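Local coordinates for protein DNA-directed RNA polymerase subunit Rpo11 (Thermoplasma acidophilum, PDB 1XPP) that probably serves as a small dimerising subunit of the archaeal RNA polymerase, the enzyme that transcribes DNA into RNA from ribonucleoside triphosphates, at residues D[39-44]-D[83-88]. Residues are numbered along the deposited sequence; the frame is centred on the assembly and turned at random.
Sequences VEEILK and RKLSKL
With CG anti to the backbone N (chi1 -170°) and a bend at chi2 (72°), the side chain of Glu41 reaches from helix 32-42 to the long helix 74-105, where Lys84 and Leu85 receive it. Both segments fall in the Rpb3/Rpb11 dimerisation region of this RPB11-like subunit; Val39 and Ile42 on helix 32-42 pack on the four-stranded antiparallel sheet, while Glu41 turns to the long helix. Glu41 CG lies 3.9 Å from Leu85 CG, the two side chains running past each other in opposite senses, and Leu85 also touches Tyr89 of the second subunit. The carboxylate ends over the aliphatic part of Lys84, Glu41 OE2 lying 3.3 Å from Lys84 CD. Glu41 OE1 accepts a hydrogen bond from Lys44 NZ at 2.9 Å, part of a salt bridge, on its syn side and 24° out of the carboxylate plane. Replacing Glu41 by an alanine would probably leave Lys44 without this charge partner and open a gap against Leu85. Lys84 NZ stays 4.2 Å from Glu41 OE2, beyond a salt bridge, though the opposite charges should still attract. Instead, the ammonium reaches the backbone of helix 32-42 through one water, which accepts from Lys84 NZ at 2.8 Å and donates to Glu41 O at 2.9 Å.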
ATOM      1  N   VAL D  39     -12.907  10.738  10.442  1.00 17.27           N
ATOM      2  CA  VAL D  39     -13.853  11.776  10.086  1.00 19.18           C
ATOM      3  C   VAL D  39     -14.884  11.980  11.210  1.00 18.97           C
ATOM      4  O   VAL D  39     -15.162  13.129  11.584  1.00 20.09           O
ATOM      5  CB  VAL D  39     -14.458  11.483   8.673  1.00 18.13           C
ATOM      6  CG1 VAL D  39     -15.691  12.349   8.396  1.00 20.58           C
ATOM      7  CG2 VAL D  39     -13.401  11.713   7.592  1.00 19.70           C
ATOM      8  N   GLU D  40     -15.391  10.880  11.778  1.00 19.26           N
ATOM      9  CA  GLU D  40     -16.311  10.953  12.936  1.00 20.05           C
ATOM     10  C   GLU D  40     -15.669  11.767  14.068  1.00 19.60           C
ATOM     11  O   GLU D  40     -16.290  12.661  14.665  1.00 20.25           O
ATOM     12  CB  GLU D  40     -16.687   9.559  13.420  1.00 21.06           C
ATOM     13  CG  GLU D  40     -17.764   9.539  14.507  1.00 23.09           C
ATOM     14  CD  GLU D  40     -17.910   8.180  15.196  1.00 27.87           C
ATOM     15  OE1 GLU D  40     -18.521   8.105  16.289  1.00 32.20           O
ATOM     16  OE2 GLU D  40     -17.410   7.179  14.666  1.00 31.86           O
ATOM     17  N   GLU D  41     -14.394  11.508  14.309  1.00 19.14           N
ATOM     18  CA  GLU D  41     -13.693  12.264  15.329  1.00 18.70           C
ATOM     19  C   GLU D  41     -13.528  13.751  14.983  1.00 18.56           C
ATOM     20  O   GLU D  41     -13.751  14.633  15.838  1.00 19.53           O
ATOM     21  CB  GLU D  41     -12.349  11.597  15.655  1.00 19.17           C
ATOM     22  CG  GLU D  41     -11.665  12.191  16.900  1.00 20.13           C
ATOM     23  CD  GLU D  41     -12.356  11.819  18.210  1.00 23.72           C
ATOM     24  OE1 GLU D  41     -13.325  11.044  18.210  1.00 26.90           O
ATOM     25  OE2 GLU D  41     -11.920  12.329  19.262  1.00 29.47           O
ATOM     26  N   ILE D  42     -13.140  14.059  13.747  1.00 17.85           N
ATOM     27  CA  ILE D  42     -12.917  15.456  13.364  1.00 18.27           C
ATOM     28  C   ILE D  42     -14.239  16.231  13.470  1.00 19.07           C
ATOM     29  O   ILE D  42     -14.226  17.410  13.799  1.00 20.31           O
ATOM     30  CB  ILE D  42     -12.384  15.566  11.920  1.00 17.44           C
ATOM     31  CG1 ILE D  42     -10.972  14.985  11.806  1.00 19.02           C
ATOM     32  CG2 ILE D  42     -12.384  17.015  11.442  1.00 15.37           C
ATOM     33  CD1 ILE D  42     -10.581  14.563  10.374  1.00 16.92           C
ATOM     34  N   LEU D  43     -15.347  15.570  13.151  1.00 20.71           N
ATOM     35  CA  LEU D  43     -16.674  16.205  13.248  1.00 23.02           C
ATOM     36  C   LEU D  43     -17.102  16.601  14.668  1.00 24.44           C
ATOM     37  O   LEU D  43     -18.067  17.363  14.816  1.00 25.60           O
ATOM     38  CB  LEU D  43     -17.728  15.298  12.629  1.00 23.35           C
ATOM     39  CG  LEU D  43     -17.814  15.247  11.095  1.00 24.70           C
ATOM     40  CD1 LEU D  43     -18.672  14.079  10.630  1.00 24.37           C
ATOM     41  CD2 LEU D  43     -18.334  16.557  10.531  1.00 28.25           C
ATOM     42  N   LYS D  44     -16.403  16.105  15.693  1.00 24.78           N
ATOM     43  CA  LYS D  44     -16.716  16.448  17.098  1.00 26.55           C
ATOM     44  C   LYS D  44     -16.092  17.789  17.482  1.00 26.53           C
ATOM     45  O   LYS D  44     -16.432  18.379  18.515  1.00 27.88           O
ATOM     46  CB  LYS D  44     -16.199  15.373  18.039  1.00 26.72           C
ATOM     47  CG  LYS D  44     -16.856  14.016  17.898  1.00 28.76           C
ATOM     48  CD  LYS D  44     -16.202  13.054  18.855  1.00 31.26           C
ATOM     49  CE  LYS D  44     -16.624  11.650  18.606  1.00 32.94           C
ATOM     50  NZ  LYS D  44     -15.874  10.737  19.508  1.00 35.90           N
ATOM     51  N   ARG D  83      -4.570  12.714  17.338  1.00 15.14           N
ATOM     52  CA  ARG D  83      -3.986  12.596  18.696  1.00 16.55           C
ATOM     53  C   ARG D  83      -5.056  12.132  19.696  1.00 16.88           C
ATOM     54  O   ARG D  83      -4.738  11.350  20.628  1.00 17.54           O
ATOM     55  CB  ARG D  83      -3.312  13.901  19.146  1.00 16.48           C
ATOM     56  CG  ARG D  83      -2.188  14.400  18.198  1.00 19.52           C
ATOM     57  CD  ARG D  83      -0.895  13.535  18.180  1.00 24.15           C
ATOM     58  NE  ARG D  83      -0.122  13.705  16.935  1.00 29.45           N
ATOM     59  CZ  ARG D  83       1.183  13.463  16.823  1.00 30.60           C
ATOM     60  NH1 ARG D  83       1.877  13.083  17.898  1.00 30.21           N
ATOM     61  NH2 ARG D  83       1.798  13.612  15.649  1.00 31.71           N
ATOM     62  N   LYS D  84      -6.300  12.601  19.566  1.00 16.21           N
ATOM     63  CA  LYS D  84      -7.362  12.107  20.474  1.00 16.31           C
ATOM     64  C   LYS D  84      -7.551  10.608  20.293  1.00 15.93           C
ATOM     65  O   LYS D  84      -7.678   9.861  21.273  1.00 16.83           O
ATOM     66  CB  LYS D  84      -8.691  12.821  20.215  1.00 18.17           C
ATOM     67  CG  LYS D  84      -8.747  14.250  20.704  1.00 20.72           C
ATOM     68  CD  LYS D  84     -10.190  14.732  20.651  1.00 28.36           C
ATOM     69  CE  LYS D  84     -10.308  16.164  20.171  1.00 31.51           C
ATOM     70  NZ  LYS D  84     -11.729  16.498  19.778  1.00 33.56           N
ATOM     71  N   LEU D  85      -7.565  10.155  19.039  1.00 16.10           N
ATOM     72  CA  LEU D  85      -7.788   8.738  18.748  1.00 15.24           C
ATOM     73  C   LEU D  85      -6.660   7.841  19.275  1.00 15.38           C
ATOM     74  O   LEU D  85      -6.913   6.768  19.822  1.00 16.07           O
ATOM     75  CB  LEU D  85      -7.986   8.503  17.249  1.00 16.55           C
ATOM     76  CG  LEU D  85      -9.355   9.027  16.780  1.00 16.05           C
ATOM     77  CD1 LEU D  85      -9.399   9.026  15.249  1.00 16.73           C
ATOM     78  CD2 LEU D  85     -10.535   8.254  17.322  1.00 17.67           C
ATOM     79  N   SER D  86      -5.425   8.311  19.130  1.00 15.66           N
ATOM     80  CA  SER D  86      -4.275   7.593  19.659  1.00 16.04           C
ATOM     81  C   SER D  86      -4.440   7.451  21.163  1.00 17.07           C
ATOM     82  O   SER D  86      -4.232   6.351  21.727  1.00 17.78           O
ATOM     83  CB  SER D  86      -3.035   8.439  19.347  1.00 16.85           C
ATOM     84  OG  SER D  86      -2.835   8.447  17.926  1.00 21.97           O
ATOM     85  N   LYS D  87      -4.835   8.538  21.820  1.00 15.98           N
ATOM     86  CA  LYS D  87      -5.020   8.493  23.288  1.00 16.37           C
ATOM     87  C   LYS D  87      -6.144   7.556  23.695  1.00 16.23           C
ATOM     88  O   LYS D  87      -6.018   6.818  24.681  1.00 16.66           O
ATOM     89  CB  LYS D  87      -5.302   9.881  23.830  1.00 16.94           C
ATOM     90  CG  LYS D  87      -5.574   9.884  25.328  1.00 19.24           C
ATOM     91  CD  LYS D  87      -5.778  11.271  25.879  1.00 23.22           C
ATOM     92  CE  LYS D  87      -6.156  11.188  27.349  1.00 26.12           C
ATOM     93  NZ  LYS D  87      -5.246  10.286  28.087  1.00 26.38           N
ATOM     94  N   LEU D  88      -7.244   7.579  22.944  1.00 16.86           N
ATOM     95  CA  LEU D  88      -8.388   6.690  23.245  1.00 16.89           C
ATOM     96  C   LEU D  88      -7.972   5.213  23.295  1.00 16.36           C
ATOM     97  O   LEU D  88      -8.291   4.507  24.260  1.00 16.91           O
ATOM     98  CB  LEU D  88      -9.532   6.888  22.213  1.00 18.02           C
ATOM     99  CG  LEU D  88     -10.494   8.056  22.517  1.00 21.46           C
ATOM    100  CD1 LEU D  88     -11.279   8.377  21.260  1.00 24.06           C
ATOM    101  CD2 LEU D  88     -11.482   7.707  23.629  1.00 25.29           C
TER
HETATM  102  O   HOH W   1     -11.564  16.071  16.974  1.00 26.95           O